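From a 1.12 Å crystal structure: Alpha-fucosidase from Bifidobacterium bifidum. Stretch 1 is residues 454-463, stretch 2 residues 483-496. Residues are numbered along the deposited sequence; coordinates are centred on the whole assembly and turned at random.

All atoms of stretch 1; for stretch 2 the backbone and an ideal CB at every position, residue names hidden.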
ATOM      1  N   PRO A 454       8.778 -16.452  11.647  1.00  5.57           N
ATOM      2  CA  PRO A 454       7.765 -17.441  11.249  1.00  5.73           C
ATOM      3  C   PRO A 454       8.040 -18.036   9.864  1.00  5.74           C
ATOM      4  O   PRO A 454       7.808 -19.226   9.642  1.00  5.95           O
ATOM      5  CB  PRO A 454       6.463 -16.634  11.267  1.00  5.79           C
ATOM      6  CG  PRO A 454       6.888 -15.205  11.109  1.00  5.67           C
ATOM      7  CD  PRO A 454       8.188 -15.113  11.839  1.00  6.12           C
ATOM      8  N   GLY A 455       8.578 -17.223   8.960  1.00  5.36           N
ATOM      9  CA  GLY A 455       8.855 -17.665   7.600  1.00  6.01           C
ATOM     10  C   GLY A 455       9.945 -18.714   7.502  1.00  5.29           C
ATOM     11  O   GLY A 455       9.969 -19.489   6.545  1.00  5.60           O
ATOM     12  N   ARG A 456      10.848 -18.751   8.479  1.00  5.82           N
ATOM     13  CA  ARG A 456      11.864 -19.801   8.529  1.00  6.17           C
ATOM     14  C   ARG A 456      11.227 -21.166   8.805  1.00  6.01           C
ATOM     15  O   ARG A 456      11.723 -22.190   8.338  1.00  6.42           O
ATOM     16  CB  ARG A 456      12.944 -19.473   9.563  1.00  6.27           C
ATOM     17  CG  ARG A 456      13.937 -18.430   9.084  1.00  6.79           C
ATOM     18  CD  ARG A 456      14.805 -17.946  10.217  1.00  7.48           C
ATOM     19  NE  ARG A 456      15.840 -17.021   9.772  1.00  6.41           N
ATOM     20  CZ  ARG A 456      16.670 -16.384  10.594  1.00  6.73           C
ATOM     21  NH1 ARG A 456      16.602 -16.578  11.906  1.00  7.84           N
ATOM     22  NH2 ARG A 456      17.585 -15.565  10.100  1.00  7.54           N
ATOM     23  N   VAL A 457      10.129 -21.178   9.561  1.00  6.03           N
ATOM     24  CA  VAL A 457       9.368 -22.404   9.790  1.00  6.43           C
ATOM     25  C   VAL A 457       8.762 -22.878   8.468  1.00  5.86           C
ATOM     26  O   VAL A 457       8.891 -24.040   8.101  1.00  5.97           O
ATOM     27  CB  VAL A 457       8.255 -22.215  10.853  1.00  6.42           C
ATOM     28  CG1 VAL A 457       7.524 -23.522  11.114  1.00  7.43           C
ATOM     29  CG2 VAL A 457       8.834 -21.676  12.155  1.00  7.97           C
ATOM     30  N   THR A 458       8.127 -21.964   7.741  1.00  5.77           N
ATOM     31  CA  THR A 458       7.538 -22.279   6.445  1.00  5.75           C
ATOM     32  C   THR A 458       8.596 -22.758   5.451  1.00  5.73           C
ATOM     33  O   THR A 458       8.375 -23.723   4.716  1.00  5.39           O
ATOM     34  CB  THR A 458       6.791 -21.056   5.900  1.00  5.26           C
ATOM     35  OG1 THR A 458       5.816 -20.651   6.868  1.00  6.19           O
ATOM     36  CG2 THR A 458       6.082 -21.372   4.602  1.00  6.04           C
ATOM     37  N   ALA A 459       9.742 -22.080   5.419  1.00  5.78           N
ATOM     38  CA  ALA A 459      10.845 -22.461   4.537  1.00  5.93           C
ATOM     39  C   ALA A 459      11.331 -23.879   4.820  1.00  6.10           C
ATOM     40  O   ALA A 459      11.625 -24.637   3.894  1.00  6.05           O
ATOM     41  CB  ALA A 459      11.991 -21.472   4.648  1.00  6.46           C
ATOM     42  N   LYS A 460      11.392 -24.246   6.094  1.00  6.39           N
ATOM     43  CA  LYS A 460      11.787 -25.596   6.466  1.00  7.56           C
ATOM     44  C   LYS A 460      10.754 -26.630   5.999  1.00  6.84           C
ATOM     45  O   LYS A 460      11.104 -27.631   5.374  1.00  7.19           O
ATOM     46  CB  LYS A 460      12.008 -25.692   7.978  1.00  7.44           C
ATOM     47  CG  LYS A 460      12.369 -27.099   8.438  1.00  9.81           C
ATOM     48  CD  LYS A 460      12.661 -27.181   9.923  1.00 10.76           C
ATOM     49  CE  LYS A 460      11.395 -27.252  10.746  1.00 16.40           C
ATOM     50  NZ  LYS A 460      10.562 -28.458  10.440  1.00 19.01           N
ATOM     51  N   VAL A 461       9.486 -26.373   6.299  1.00  6.62           N
ATOM     52  CA  VAL A 461       8.416 -27.324   6.001  1.00  7.00           C
ATOM     53  C   VAL A 461       8.214 -27.543   4.507  1.00  6.75           C
ATOM     54  O   VAL A 461       8.105 -28.688   4.055  1.00  6.88           O
ATOM     55  CB  VAL A 461       7.090 -26.892   6.672  1.00  7.25           C
ATOM     56  CG1 VAL A 461       5.913 -27.736   6.179  1.00  7.43           C
ATOM     57  CG2 VAL A 461       7.225 -26.974   8.185  1.00  7.80           C
ATOM     58  N   TYR A 462       8.200 -26.456   3.740  1.00  6.38           N
ATOM     59  CA  TYR A 462       7.840 -26.549   2.329  1.00  6.46           C
ATOM     60  C   TYR A 462       9.022 -26.594   1.375  1.00  6.52           C
ATOM     61  O   TYR A 462       8.871 -27.054   0.246  1.00  6.82           O
ATOM     62  CB  TYR A 462       6.869 -25.430   1.943  1.00  6.34           C
ATOM     63  CG  TYR A 462       5.529 -25.569   2.631  1.00  6.03           C
ATOM     64  CD1 TYR A 462       4.520 -26.378   2.094  1.00  6.01           C
ATOM     65  CD2 TYR A 462       5.279 -24.913   3.835  1.00  6.78           C
ATOM     66  CE1 TYR A 462       3.289 -26.513   2.738  1.00  6.26           C
ATOM     67  CE2 TYR A 462       4.059 -25.042   4.484  1.00  6.15           C
ATOM     68  CZ  TYR A 462       3.072 -25.843   3.929  1.00  5.90           C
ATOM     69  OH  TYR A 462       1.869 -25.951   4.587  1.00  6.19           O
ATOM     70  N   ALA A 463      10.189 -26.120   1.810  1.00  6.86           N
ATOM     71  CA  ALA A 463      11.362 -26.085   0.933  1.00  7.34           C
ATOM     72  C   ALA A 463      12.603 -26.778   1.496  1.00  7.78           C
ATOM     73  O   ALA A 463      13.632 -26.839   0.823  1.00  8.42           O
ATOM     74  CB  ALA A 463      11.682 -24.644   0.522  1.00  7.75           C
ATOM     75  N   UNK A 483       6.990 -16.937   2.663  1.00  5.61           N
ATOM     76  CA  UNK A 483       5.623 -16.516   2.949  1.00  5.49           C
ATOM     77  C   UNK A 483       4.882 -16.415   1.626  1.00  5.59           C
ATOM     78  O   UNK A 483       5.498 -16.406   0.556  1.00  5.93           O
ATOM     79  CB  UNK A 483       5.589 -15.187   3.707  1.00  5.49           C
ATOM     80  N   UNK A 484       3.560 -16.315   1.710  1.00  5.08           N
ATOM     81  CA  UNK A 484       2.717 -16.440   0.539  1.00  5.39           C
ATOM     82  C   UNK A 484       1.778 -15.231   0.392  1.00  5.68           C
ATOM     83  O   UNK A 484       2.193 -14.108   0.677  1.00  5.95           O
ATOM     84  CB  UNK A 484       1.908 -17.736   0.616  1.00  5.39           C
ATOM     85  N   UNK A 485       0.556 -15.431  -0.103  1.00  5.40           N
ATOM     86  CA  UNK A 485      -0.347 -14.308  -0.365  1.00  5.88           C
ATOM     87  C   UNK A 485      -1.022 -13.790   0.906  1.00  5.59           C
ATOM     88  O   UNK A 485      -0.870 -12.625   1.277  1.00  5.59           O
ATOM     89  CB  UNK A 485      -1.415 -14.725  -1.378  1.00  5.88           C
ATOM     90  N   UNK A 486      -1.795 -14.654   1.554  1.00  5.37           N
ATOM     91  CA  UNK A 486      -2.589 -14.238   2.700  1.00  5.51           C
ATOM     92  C   UNK A 486      -1.731 -14.223   3.951  1.00  5.62           C
ATOM     93  O   UNK A 486      -1.269 -15.268   4.404  1.00  5.59           O
ATOM     94  CB  UNK A 486      -3.795 -15.160   2.889  1.00  5.51           C
ATOM     95  N   UNK A 487      -1.532 -13.025   4.494  1.00  5.33           N
ATOM     96  CA  UNK A 487      -0.732 -12.805   5.683  1.00  5.30           C
ATOM     97  C   UNK A 487      -1.542 -12.077   6.744  1.00  5.15           C
ATOM     98  O   UNK A 487      -2.624 -11.546   6.465  1.00  5.62           O
ATOM     99  CB  UNK A 487       0.533 -12.015   5.340  1.00  5.30           C
ATOM    100  N   UNK A 488      -1.036 -12.091   7.974  1.00  5.13           N
ATOM    101  CA  UNK A 488      -1.797 -11.574   9.108  1.00  5.39           C
ATOM    102  C   UNK A 488      -0.871 -10.825  10.065  1.00  5.41           C
ATOM    103  O   UNK A 488       0.299 -10.591   9.760  1.00  5.48           O
ATOM    104  CB  UNK A 488      -2.516 -12.710   9.838  1.00  5.39           C
ATOM    105  N   UNK A 489      -1.392 -10.479  11.236  1.00  5.36           N
ATOM    106  CA  UNK A 489      -0.595  -9.887  12.304  1.00  5.62           C
ATOM    107  C   UNK A 489       0.289 -10.911  13.034  1.00  5.57           C
ATOM    108  O   UNK A 489       1.106 -10.527  13.874  1.00  5.81           O
ATOM    109  CB  UNK A 489      -1.521  -9.199  13.309  1.00  5.62           C
ATOM    110  N   UNK A 490       0.128 -12.200  12.725  1.00  5.39           N
ATOM    111  CA  UNK A 490       0.672 -13.272  13.565  1.00  5.37           C
ATOM    112  C   UNK A 490       1.541 -14.300  12.839  1.00  5.70           C
ATOM    113  O   UNK A 490       1.571 -15.483  13.211  1.00  5.49           O
ATOM    114  CB  UNK A 490      -0.487 -14.007  14.242  1.00  5.37           C
ATOM    115  N   UNK A 491       2.274 -13.869  11.817  1.00  5.31           N
ATOM    116  CA  UNK A 491       3.200 -14.784  11.156  1.00  5.83           C
ATOM    117  C   UNK A 491       2.529 -15.968  10.474  1.00  5.22           C
ATOM    118  O   UNK A 491       3.040 -17.092  10.524  1.00  5.61           O
ATOM    119  CB  UNK A 491       4.212 -15.306  12.177  1.00  5.83           C
ATOM    120  N   UNK A 492       1.390 -15.699   9.830  1.00  5.35           N
ATOM    121  CA  UNK A 492       0.665 -16.670   9.005  1.00  5.34           C
ATOM    122  C   UNK A 492       1.353 -16.736   7.637  1.00  4.98           C
ATOM    123  O   UNK A 492       0.855 -16.220   6.625  1.00  5.53           O
ATOM    124  CB  UNK A 492      -0.810 -16.290   8.864  1.00  5.34           C
ATOM    125  N   UNK A 493       2.516 -17.381   7.629  1.00  5.21           N
ATOM    126  CA  UNK A 493       3.392 -17.403   6.465  1.00  5.51           C
ATOM    127  C   UNK A 493       3.232 -18.677   5.651  1.00  5.57           C
ATOM    128  O   UNK A 493       3.802 -18.795   4.566  1.00  5.66           O
ATOM    129  CB  UNK A 493       4.850 -17.249   6.902  1.00  5.51           C
ATOM    130  N   UNK A 494       2.441 -19.622   6.158  1.00  5.52           N
ATOM    131  CA  UNK A 494       2.118 -20.815   5.383  1.00  5.47           C
ATOM    132  C   UNK A 494       1.389 -20.449   4.098  1.00  5.39           C
ATOM    133  O   UNK A 494       0.738 -19.406   4.021  1.00  5.03           O
ATOM    134  CB  UNK A 494       1.269 -21.779   6.214  1.00  5.47           C
ATOM    135  N   UNK A 495       1.456 -21.333   3.095  1.00  5.29           N
ATOM    136  CA  UNK A 495       0.568 -21.175   1.954  1.00  5.90           C
ATOM    137  C   UNK A 495      -0.866 -21.500   2.379  1.00  5.92           C
ATOM    138  O   UNK A 495      -1.089 -22.185   3.390  1.00  6.18           O
ATOM    139  CB  UNK A 495       1.009 -22.069   0.794  1.00  5.90           C
ATOM    140  N   UNK A 496      -1.828 -21.018   1.597  1.00  6.16           N
ATOM    141  CA  UNK A 496      -3.235 -21.229   1.890  1.00  6.33           C
ATOM    142  C   UNK A 496      -3.741 -22.611   1.514  1.00  6.16           C
ATOM    143  O   UNK A 496      -2.999 -23.457   1.006  1.00  5.97           O
ATOM    144  CB  UNK A 496      -4.070 -20.172   1.165  1.00  6.33           C
TER

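Stretch 1 is one helix. It offers stretch 2 a face made of Pro454, Gly455, Thr458 and Tyr462.

At position 483 the CA-to-CB bond points sideways, and an ideal CB has nothing of the helix within 5.5 Å. Many residues would suit. The deposited residue is Ala483.

Position 484 also points sideways, with no helix atom near its CB. A longer side chain could bring its end near Thr458. The deposited residue is His484. Its CE1 lies 4.2 Å from Thr458 CG2, with the methyl at the ring edge. His484 ND1 donates a hydrogen bond to the backbone O of 493 at 3.3 Å and nearly straight, which links 484 to the backbone of 493.

Position 485 is out of reach of the helix, so stretch 1 sets no preference. It is Thr485. Position 486 is equally out of reach and open to many residues. It is Glu486. Position 487 is also beyond the helix. It is Asn487, whose ND2 makes weak hydrogen bonds to His484 O at 3.0 Å and Thr485 O at 3.3 Å. Position 488 is out of reach, with no preference from stretch 1. It is Thr488. Position 489 is out of reach as well. It is Ala489.

Position 490 points away from the helix, which leaves the choice open. It is Tyr490, and its N donates to Thr488 OG1 at 3.0 Å.

Position 491 is far more restrictive. Its phi is 63° and its psi 40°, and the positive phi by itself favours glycine. An ideal CB would point toward the helix and lie 2.8 Å from Pro454 CB, a clash. Glycine is the clear expectation, and Gly491 is deposited. The backbone can thus come close: Gly491 O is 3.5 Å from Pro454 CB.

Position 492 points away from the helix, so stretch 1 says little. It is Trp492.

Position 493 points toward the helix. Its ideal CB is 3.5 Å from Thr458 OG1 and 4.1 Å from Gly455 CA. The Thr458 hydroxyl and Pro454 O offer polar partners there. A small residue fits, and serine or threonine would add a matching hydroxyl. The deposited residue is Thr493, with chi1 at 55° (p). Thr493 OG1 and Thr458 OG1 are 2.7 Å apart and form a hydrogen bond. Water 1 lies 2.7 Å from Thr493 OG1 and donates to Pro454 O at 2.8 Å, so it bridges the two stretches. It also donates weakly to Gly491 O at 3.4 Å.

Position 494 points sideways. Its ideal CB is 4.5 Å from Tyr462 OH and 4.7 Å from Thr458 OG1. A small residue such as alanine or serine would sit easily here. Ala494 is deposited.

Position 495 points sideways too, with its ideal CB 5.3 Å from Tyr462 CZ. Phi is -70° and psi 160°, which proline accepts. An apolar side chain could cover the tyrosine ring. Pro495 is deposited. Its CD lies over one face of the ring, 3.8 Å from the centroid, in a CH-pi contact. The closest pair is Pro495 CD and Tyr462 CE2 at 3.4 Å.

Position 496 points away and makes no contact, so several residues would suit. It is Gly496.

Stretch 2 (483-496) AHTENTAYGWTAPG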
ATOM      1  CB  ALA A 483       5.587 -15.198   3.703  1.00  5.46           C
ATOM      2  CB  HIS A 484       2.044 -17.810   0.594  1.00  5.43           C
ATOM      3  CG  HIS A 484       3.005 -18.930   0.363  1.00  5.61           C
ATOM      4  ND1 HIS A 484       3.750 -19.535   1.356  1.00  7.37           N
ATOM      5  CD2 HIS A 484       3.380 -19.512  -0.796  1.00  4.36           C
ATOM      6  CE1 HIS A 484       4.525 -20.461   0.812  1.00  4.09           C
ATOM      7  NE2 HIS A 484       4.312 -20.468  -0.492  1.00  6.90           N
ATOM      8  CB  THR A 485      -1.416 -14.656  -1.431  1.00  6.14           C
ATOM      9  OG1 THR A 485      -0.778 -14.863  -2.698  1.00  6.81           O
ATOM     10  CG2 THR A 485      -2.426 -13.533  -1.572  1.00  6.41           C
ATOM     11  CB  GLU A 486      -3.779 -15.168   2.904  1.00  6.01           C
ATOM     12  CG  GLU A 486      -4.730 -15.224   1.731  1.00  6.38           C
ATOM     13  CD  GLU A 486      -6.013 -15.930   2.088  1.00  7.21           C
ATOM     14  OE1 GLU A 486      -5.969 -16.897   2.882  1.00  7.09           O
ATOM     15  OE2 GLU A 486      -7.075 -15.521   1.569  1.00  8.06           O
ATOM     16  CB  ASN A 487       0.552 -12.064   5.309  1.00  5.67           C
ATOM     17  CG  ASN A 487       1.591 -12.994   4.724  1.00  5.49           C
ATOM     18  OD1 ASN A 487       2.370 -13.599   5.460  1.00  6.45           O
ATOM     19  ND2 ASN A 487       1.588 -13.146   3.405  1.00  6.11           N
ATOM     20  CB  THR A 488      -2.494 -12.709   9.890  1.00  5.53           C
ATOM     21  OG1 THR A 488      -1.497 -13.468  10.580  1.00  5.14           O
ATOM     22  CG2 THR A 488      -3.322 -13.608   8.980  1.00  5.84           C
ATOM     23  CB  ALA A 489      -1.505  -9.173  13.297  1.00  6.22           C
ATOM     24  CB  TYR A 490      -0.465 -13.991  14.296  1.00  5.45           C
ATOM     25  CG  TYR A 490      -1.324 -13.097  15.155  1.00  5.18           C
ATOM     26  CD1 TYR A 490      -0.800 -12.484  16.288  1.00  5.75           C
ATOM     27  CD2 TYR A 490      -2.667 -12.885  14.852  1.00  6.16           C
ATOM     28  CE1 TYR A 490      -1.582 -11.676  17.090  1.00  5.71           C
ATOM     29  CE2 TYR A 490      -3.462 -12.066  15.646  1.00  5.65           C
ATOM     30  CZ  TYR A 490      -2.911 -11.470  16.770  1.00  5.88           C
ATOM     31  OH  TYR A 490      -3.673 -10.657  17.581  1.00  6.11           O
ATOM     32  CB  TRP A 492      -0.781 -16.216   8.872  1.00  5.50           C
ATOM     33  CG  TRP A 492      -1.744 -17.175   8.240  1.00  5.17           C
ATOM     34  CD1 TRP A 492      -2.271 -17.098   6.982  1.00  5.16           C
ATOM     35  CD2 TRP A 492      -2.350 -18.315   8.858  1.00  5.52           C
ATOM     36  NE1 TRP A 492      -3.155 -18.134   6.770  1.00  5.53           N
ATOM     37  CE2 TRP A 492      -3.225 -18.889   7.910  1.00  5.36           C
ATOM     38  CE3 TRP A 492      -2.229 -18.912  10.119  1.00  5.68           C
ATOM     39  CZ2 TRP A 492      -3.982 -20.024   8.188  1.00  5.70           C
ATOM     40  CZ3 TRP A 492      -2.988 -20.038  10.395  1.00  5.73           C
ATOM     41  CH2 TRP A 492      -3.847 -20.586   9.431  1.00  6.14           C
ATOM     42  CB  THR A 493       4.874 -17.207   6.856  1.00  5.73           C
ATOM     43  OG1 THR A 493       5.251 -18.185   7.833  1.00  5.86           O
ATOM     44  CG2 THR A 493       5.074 -15.832   7.464  1.00  5.79           C
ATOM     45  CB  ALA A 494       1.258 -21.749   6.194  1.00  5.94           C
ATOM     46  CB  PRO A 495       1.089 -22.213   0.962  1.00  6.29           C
ATOM     47  CG  PRO A 495       1.688 -23.270   1.822  1.00  6.18           C
ATOM     48  CD  PRO A 495       2.284 -22.547   2.994  1.00  5.66           C
TER
HETATM   49  O   HOH W   1       5.126 -19.722  10.100  1.00  6.24           O
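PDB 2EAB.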